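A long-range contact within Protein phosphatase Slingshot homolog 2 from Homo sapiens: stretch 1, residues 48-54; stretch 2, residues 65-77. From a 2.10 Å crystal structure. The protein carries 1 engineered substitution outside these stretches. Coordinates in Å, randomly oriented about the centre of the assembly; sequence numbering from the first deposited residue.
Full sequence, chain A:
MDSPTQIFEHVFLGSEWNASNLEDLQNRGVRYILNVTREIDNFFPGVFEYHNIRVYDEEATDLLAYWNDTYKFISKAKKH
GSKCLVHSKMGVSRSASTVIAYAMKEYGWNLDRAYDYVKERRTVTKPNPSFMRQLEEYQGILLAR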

ATOM      1  N   PHE A  48      -0.797 -17.128  -0.565  1.00 20.02           N
ATOM      2  CA  PHE A  48      -0.769 -15.863  -1.283  1.00 19.63           C
ATOM      3  C   PHE A  48       0.601 -15.561  -1.880  1.00 22.82           C
ATOM      4  O   PHE A  48       1.628 -15.948  -1.327  1.00 26.80           O
ATOM      5  CB  PHE A  48      -1.189 -14.715  -0.361  1.00 16.35           C
ATOM      6  CG  PHE A  48      -2.480 -14.961   0.399  1.00 15.35           C
ATOM      7  CD1 PHE A  48      -2.450 -15.480   1.679  1.00 11.76           C
ATOM      8  CD2 PHE A  48      -3.708 -14.667  -0.169  1.00 18.92           C
ATOM      9  CE1 PHE A  48      -3.622 -15.694   2.386  1.00 12.57           C
ATOM     10  CE2 PHE A  48      -4.884 -14.880   0.525  1.00 16.98           C
ATOM     11  CZ  PHE A  48      -4.837 -15.395   1.805  1.00 16.46           C
ATOM     12  N   GLU A  49       0.575 -14.865  -3.007  1.00 25.55           N
ATOM     13  CA  GLU A  49       1.748 -14.294  -3.649  1.00 31.64           C
ATOM     14  C   GLU A  49       2.173 -13.013  -2.928  1.00 29.14           C
ATOM     15  O   GLU A  49       1.370 -12.082  -2.828  1.00 22.13           O
ATOM     16  CB  GLU A  49       1.418 -13.982  -5.105  1.00 39.67           C
ATOM     17  CG  GLU A  49       2.238 -14.777  -6.106  1.00 48.27           C
ATOM     18  CD  GLU A  49       2.712 -13.895  -7.250  1.00 52.03           C
ATOM     19  OE1 GLU A  49       3.446 -12.917  -6.998  1.00 50.94           O
ATOM     20  OE2 GLU A  49       2.342 -14.190  -8.405  1.00 60.11           O
ATOM     21  N   TYR A  50       3.410 -12.986  -2.453  1.00 27.25           N
ATOM     22  CA  TYR A  50       3.914 -11.895  -1.634  1.00 22.48           C
ATOM     23  C   TYR A  50       4.928 -11.018  -2.361  1.00 23.69           C
ATOM     24  O   TYR A  50       5.682 -11.496  -3.204  1.00 23.77           O
ATOM     25  CB  TYR A  50       4.559 -12.433  -0.349  1.00 21.71           C
ATOM     26  CG  TYR A  50       3.548 -12.903   0.670  1.00 18.86           C
ATOM     27  CD1 TYR A  50       3.217 -14.250   0.758  1.00 14.77           C
ATOM     28  CD2 TYR A  50       2.925 -12.009   1.531  1.00 10.94           C
ATOM     29  CE1 TYR A  50       2.295 -14.688   1.683  1.00 11.39           C
ATOM     30  CE2 TYR A  50       1.998 -12.452   2.458  1.00 10.65           C
ATOM     31  CZ  TYR A  50       1.687 -13.792   2.528  1.00 12.21           C
ATOM     32  OH  TYR A  50       0.770 -14.247   3.446  1.00 19.41           O
ATOM     33  N   HIS A  51       4.931  -9.743  -1.988  1.00 22.09           N
ATOM     34  CA  HIS A  51       5.994  -8.813  -2.333  1.00 22.41           C
ATOM     35  C   HIS A  51       6.373  -7.984  -1.106  1.00 17.64           C
ATOM     36  O   HIS A  51       5.505  -7.429  -0.430  1.00 28.04           O
ATOM     37  CB  HIS A  51       5.606  -7.902  -3.495  1.00 24.24           C
ATOM     38  CG  HIS A  51       6.790  -7.210  -4.115  1.00 29.63           C
ATOM     39  ND1 HIS A  51       7.441  -7.713  -5.217  1.00 33.63           N
ATOM     40  CD2 HIS A  51       7.443  -6.070  -3.798  1.00 30.00           C
ATOM     41  CE1 HIS A  51       8.443  -6.919  -5.555  1.00 30.30           C
ATOM     42  NE2 HIS A  51       8.464  -5.909  -4.702  1.00 30.32           N
ATOM     43  N   ASN A  52       7.661  -7.918  -0.795  1.00 16.98           N
ATOM     44  CA  ASN A  52       8.084  -7.304   0.463  1.00 19.60           C
ATOM     45  C   ASN A  52       8.971  -6.086   0.247  1.00 16.17           C
ATOM     46  O   ASN A  52       9.884  -6.103  -0.579  1.00 23.63           O
ATOM     47  CB  ASN A  52       8.795  -8.359   1.320  1.00 23.96           C
ATOM     48  CG  ASN A  52       7.838  -9.442   1.784  1.00 24.84           C
ATOM     49  OD1 ASN A  52       7.416  -9.444   2.944  1.00 23.40           O
ATOM     50  ND2 ASN A  52       7.471 -10.355   0.891  1.00 12.55           N
ATOM     51  N   ILE A  53       8.659  -5.023   0.968  1.00 15.47           N
ATOM     52  CA  ILE A  53       9.375  -3.757   0.960  1.00 11.64           C
ATOM     53  C   ILE A  53       9.954  -3.525   2.361  1.00 18.81           C
ATOM     54  O   ILE A  53       9.321  -2.938   3.235  1.00 15.07           O
ATOM     55  CB  ILE A  53       8.468  -2.588   0.543  1.00 12.08           C
ATOM     56  CG1 ILE A  53       7.805  -2.708  -0.824  1.00 14.69           C
ATOM     57  CG2 ILE A  53       9.180  -1.251   0.705  1.00 11.94           C
ATOM     58  CD1 ILE A  53       8.600  -3.134  -2.029  1.00 13.37           C
ATOM     59  N   ARG A  54      11.155  -4.052   2.542  1.00 17.53           N
ATOM     60  CA  ARG A  54      11.749  -4.347   3.833  1.00 24.38           C
ATOM     61  C   ARG A  54      12.374  -3.114   4.477  1.00 25.44           C
ATOM     62  O   ARG A  54      13.586  -2.937   4.523  1.00 17.41           O
ATOM     63  CB  ARG A  54      12.767  -5.481   3.667  1.00 26.48           C
ATOM     64  CG  ARG A  54      12.250  -6.518   2.668  1.00 30.67           C
ATOM     65  CD  ARG A  54      12.674  -7.921   3.032  1.00 35.49           C
ATOM     66  NE  ARG A  54      13.029  -8.699   1.836  1.00 46.83           N
ATOM     67  CZ  ARG A  54      14.098  -8.450   1.089  1.00 53.72           C
ATOM     68  NH1 ARG A  54      14.930  -7.459   1.382  1.00 56.66           N
ATOM     69  NH2 ARG A  54      14.348  -9.205   0.023  1.00 55.59           N
ATOM     70  N   ALA A  65      11.930   5.453  -3.498  1.00  8.74           N
ATOM     71  CA  ALA A  65      12.694   4.514  -4.308  1.00 16.85           C
ATOM     72  C   ALA A  65      11.956   3.212  -4.571  1.00 22.45           C
ATOM     73  O   ALA A  65      12.318   2.454  -5.475  1.00 19.98           O
ATOM     74  CB  ALA A  65      14.039   4.250  -3.647  1.00 23.28           C
ATOM     75  N   TYR A  66      10.904   2.890  -3.819  1.00 22.03           N
ATOM     76  CA  TYR A  66      10.245   1.603  -4.011  1.00 17.13           C
ATOM     77  C   TYR A  66       8.877   1.705  -4.675  1.00 19.82           C
ATOM     78  O   TYR A  66       8.232   0.654  -4.830  1.00 15.14           O
ATOM     79  CB  TYR A  66      10.047   0.897  -2.672  1.00 19.52           C
ATOM     80  CG  TYR A  66      11.263   0.580  -1.849  1.00 26.74           C
ATOM     81  CD1 TYR A  66      11.771   1.493  -0.931  1.00 26.63           C
ATOM     82  CD2 TYR A  66      11.912  -0.644  -1.974  1.00 25.68           C
ATOM     83  CE1 TYR A  66      12.887   1.199  -0.171  1.00 32.22           C
ATOM     84  CE2 TYR A  66      13.029  -0.945  -1.215  1.00 27.94           C
ATOM     85  CZ  TYR A  66      13.516  -0.022  -0.316  1.00 32.86           C
ATOM     86  OH  TYR A  66      14.630  -0.323   0.438  1.00 37.53           O
ATOM     87  N   TRP A  67       8.370   2.886  -5.039  1.00 17.66           N
ATOM     88  CA  TRP A  67       6.968   2.938  -5.444  1.00 21.64           C
ATOM     89  C   TRP A  67       6.743   2.341  -6.840  1.00 20.69           C
ATOM     90  O   TRP A  67       5.600   1.963  -7.141  1.00 17.63           O
ATOM     91  CB  TRP A  67       6.275   4.253  -5.391  1.00 15.58           C
ATOM     92  CG  TRP A  67       6.335   5.292  -4.366  1.00 15.89           C
ATOM     93  CD1 TRP A  67       6.703   6.567  -4.697  1.00 19.22           C
ATOM     94  CD2 TRP A  67       6.076   5.341  -2.959  1.00 15.73           C
ATOM     95  NE1 TRP A  67       6.694   7.398  -3.598  1.00 19.59           N
ATOM     96  CE2 TRP A  67       6.310   6.654  -2.515  1.00 15.83           C
ATOM     97  CE3 TRP A  67       5.668   4.368  -2.040  1.00 16.45           C
ATOM     98  CZ2 TRP A  67       6.149   7.042  -1.184  1.00 14.60           C
ATOM     99  CZ3 TRP A  67       5.512   4.757  -0.724  1.00 16.41           C
ATOM    100  CH2 TRP A  67       5.748   6.072  -0.311  1.00 17.11           C
ATOM    101  N   ASN A  68       7.753   2.231  -7.697  1.00 17.98           N
ATOM    102  CA  ASN A  68       7.492   1.630  -9.010  1.00 23.68           C
ATOM    103  C   ASN A  68       7.460   0.107  -8.903  1.00 16.75           C
ATOM    104  O   ASN A  68       6.748  -0.566  -9.639  1.00 18.49           O
ATOM    105  CB  ASN A  68       8.519   2.088 -10.037  1.00 35.51           C
ATOM    106  CG  ASN A  68       8.472   1.292 -11.326  1.00 43.33           C
ATOM    107  OD1 ASN A  68       9.229   0.333 -11.494  1.00 57.68           O
ATOM    108  ND2 ASN A  68       7.605   1.681 -12.252  1.00 27.19           N
ATOM    109  N   ASP A  69       8.215  -0.406  -7.941  1.00 20.32           N
ATOM    110  CA  ASP A  69       8.181  -1.808  -7.553  1.00 20.99           C
ATOM    111  C   ASP A  69       6.793  -2.149  -7.008  1.00 19.88           C
ATOM    112  O   ASP A  69       6.183  -3.158  -7.349  1.00 22.20           O
ATOM    113  CB  ASP A  69       9.202  -2.094  -6.455  1.00 23.48           C
ATOM    114  CG  ASP A  69      10.635  -2.148  -6.928  1.00 31.74           C
ATOM    115  OD1 ASP A  69      10.897  -1.850  -8.112  1.00 33.22           O
ATOM    116  OD2 ASP A  69      11.512  -2.493  -6.102  1.00 32.73           O
ATOM    117  N   THR A  70       6.319  -1.268  -6.129  1.00 16.64           N
ATOM    118  CA  THR A  70       4.985  -1.420  -5.554  1.00 13.10           C
ATOM    119  C   THR A  70       3.942  -1.284  -6.658  1.00 16.21           C
ATOM    120  O   THR A  70       3.004  -2.076  -6.759  1.00 16.59           O
ATOM    121  CB  THR A  70       4.747  -0.409  -4.427  1.00 15.43           C
ATOM    122  OG1 THR A  70       4.879   0.935  -4.901  1.00 17.15           O
ATOM    123  CG2 THR A  70       5.831  -0.546  -3.354  1.00 10.85           C
ATOM    124  N   TYR A  71       4.153  -0.291  -7.521  1.00 15.73           N
ATOM    125  CA  TYR A  71       3.296  -0.124  -8.683  1.00 18.47           C
ATOM    126  C   TYR A  71       3.207  -1.419  -9.491  1.00 22.80           C
ATOM    127  O   TYR A  71       2.104  -1.849  -9.834  1.00 29.42           O
ATOM    128  CB  TYR A  71       3.808   0.999  -9.602  1.00 17.86           C
ATOM    129  CG  TYR A  71       2.899   1.195 -10.799  1.00 22.50           C
ATOM    130  CD1 TYR A  71       1.720   1.923 -10.667  1.00 26.08           C
ATOM    131  CD2 TYR A  71       3.200   0.668 -12.045  1.00 24.45           C
ATOM    132  CE1 TYR A  71       0.875   2.117 -11.743  1.00 29.19           C
ATOM    133  CE2 TYR A  71       2.360   0.856 -13.129  1.00 28.43           C
ATOM    134  CZ  TYR A  71       1.198   1.581 -12.971  1.00 30.38           C
ATOM    135  OH  TYR A  71       0.355   1.776 -14.039  1.00 36.51           O
ATOM    136  N   LYS A  72       4.362  -1.994  -9.790  1.00 17.92           N
ATOM    137  CA  LYS A  72       4.497  -3.204 -10.588  1.00 24.46           C
ATOM    138  C   LYS A  72       3.654  -4.351 -10.032  1.00 22.66           C
ATOM    139  O   LYS A  72       2.924  -5.026 -10.755  1.00 30.27           O
ATOM    140  CB  LYS A  72       5.970  -3.624 -10.641  1.00 31.93           C
ATOM    141  CG  LYS A  72       6.408  -4.277 -11.935  1.00 40.62           C
ATOM    142  CD  LYS A  72       6.780  -5.741 -11.742  1.00 43.41           C
ATOM    143  CE  LYS A  72       6.134  -6.647 -12.779  1.00 45.66           C
ATOM    144  NZ  LYS A  72       4.650  -6.695 -12.634  1.00 58.48           N
ATOM    145  N   PHE A  73       3.792  -4.578  -8.731  1.00 19.26           N
ATOM    146  CA  PHE A  73       3.101  -5.668  -8.069  1.00 11.34           C
ATOM    147  C   PHE A  73       1.587  -5.473  -8.076  1.00 17.37           C
ATOM    148  O   PHE A  73       0.850  -6.383  -8.458  1.00 17.59           O
ATOM    149  CB  PHE A  73       3.610  -5.814  -6.631  1.00 16.48           C
ATOM    150  CG  PHE A  73       3.132  -7.094  -5.958  1.00 24.23           C
ATOM    151  CD1 PHE A  73       3.621  -8.320  -6.374  1.00 23.03           C
ATOM    152  CD2 PHE A  73       2.210  -7.049  -4.927  1.00 21.14           C
ATOM    153  CE1 PHE A  73       3.199  -9.489  -5.775  1.00 20.56           C
ATOM    154  CE2 PHE A  73       1.782  -8.217  -4.323  1.00 18.74           C
ATOM    155  CZ  PHE A  73       2.279  -9.437  -4.745  1.00 19.35           C
ATOM    156  N   ILE A  74       1.147  -4.296  -7.645  1.00 19.56           N
ATOM    157  CA  ILE A  74      -0.276  -4.001  -7.531  1.00 20.20           C
ATOM    158  C   ILE A  74      -0.943  -4.047  -8.903  1.00 20.75           C
ATOM    159  O   ILE A  74      -2.072  -4.504  -9.040  1.00 24.49           O
ATOM    160  CB  ILE A  74      -0.532  -2.607  -6.921  1.00 20.01           C
ATOM    161  CG1 ILE A  74       0.013  -2.405  -5.506  1.00 18.16           C
ATOM    162  CG2 ILE A  74      -2.017  -2.272  -6.971  1.00 21.73           C
ATOM    163  CD1 ILE A  74      -0.088  -0.975  -5.020  1.00 17.39           C
ATOM    164  N   SER A  75      -0.222  -3.543  -9.901  1.00 20.09           N
ATOM    165  CA  SER A  75      -0.641  -3.610 -11.293  1.00 27.47           C
ATOM    166  C   SER A  75      -0.762  -5.074 -11.718  1.00 32.84           C
ATOM    167  O   SER A  75      -1.657  -5.461 -12.468  1.00 23.03           O
ATOM    168  CB  SER A  75       0.344  -2.853 -12.183  1.00 25.12           C
ATOM    169  OG  SER A  75       0.703  -3.589 -13.338  1.00 36.05           O
ATOM    170  N   LYS A  76       0.153  -5.888 -11.206  1.00 31.74           N
ATOM    171  CA  LYS A  76       0.126  -7.328 -11.426  1.00 27.73           C
ATOM    172  C   LYS A  76      -1.161  -7.946 -10.898  1.00 30.23           C
ATOM    173  O   LYS A  76      -1.792  -8.762 -11.570  1.00 38.63           O
ATOM    174  CB  LYS A  76       1.344  -7.970 -10.764  1.00 26.82           C
ATOM    175  CG  LYS A  76       1.370  -9.488 -10.822  1.00 26.87           C
ATOM    176  CD  LYS A  76       2.656 -10.021 -10.204  1.00 31.22           C
ATOM    177  CE  LYS A  76       3.019 -11.390 -10.764  1.00 33.65           C
ATOM    178  NZ  LYS A  76       4.337 -11.855 -10.250  1.00 38.94           N
ATOM    179  N   ALA A  77      -1.580  -7.544  -9.701  1.00 27.44           N
ATOM    180  CA  ALA A  77      -2.789  -8.108  -9.108  1.00 24.64           C
ATOM    181  C   ALA A  77      -3.986  -7.904 -10.035  1.00 28.97           C
ATOM    182  O   ALA A  77      -4.633  -8.864 -10.450  1.00 26.88           O
ATOM    183  CB  ALA A  77      -3.056  -7.513  -7.740  1.00 22.44           C
TER

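A helix packed against a strand offers a compact illustration of how alternation on one element meets periodicity on the other. In Slingshot homolog 2, the strand 49-52 and the helix 67-77 run nearly antiparallel, their N-to-C directions 169° apart and their axes 9.8 Å apart at closest approach. The register therefore descends as the strand ascends: the CA of His 51 lies 7.2 Å from the CA of Phe 73, and the CA of Ile 53 lies 7.4 Å from the CA of Tyr 66. No hydrogen bond crosses between the stretches; the contact consists of packing, in which strand backbone atoms also take part, and one salt bridge. Within the helix, backbone hydrogen bonds such as Phe 73 N to Asp 69 O (3.1 Å) each link a residue to the one four before it, and Thr 70 OG1 donates to Trp 67 O at 2.6 Å.

Alternation in the strand sends Glu 49 and His 51 toward the helix while Tyr 50 points away, and Ile 53, just past the strand, also points toward the second stretch. From the second stretch, Tyr 66, Asp 69, Phe 73 and Lys 76 answer, spaced by three or four residues and so gathered on one side. Phe 73 is the hub. His 51 CB sits over its ring face, 3.5 Å from Phe 73 CD1 and only 9° off the ring normal, a CH-pi contact; the two rings themselves meet obliquely, with planes at 35°. At the edge of the same phenyl ring, Glu 49 O approaches Phe 73 CZ at 3.4 Å. A second CH-pi contact places Ile 53 CG2 over the face of Tyr 66, 3.8 Å from Tyr 66 CG, while Ile 53 CG1 reaches Thr 70 CG2 at 3.9 Å. At the other end, the extended Lys 76 side chain brings NZ within 3.5 Å of Glu 49 OE1, a salt bridge beside the aromatic packing.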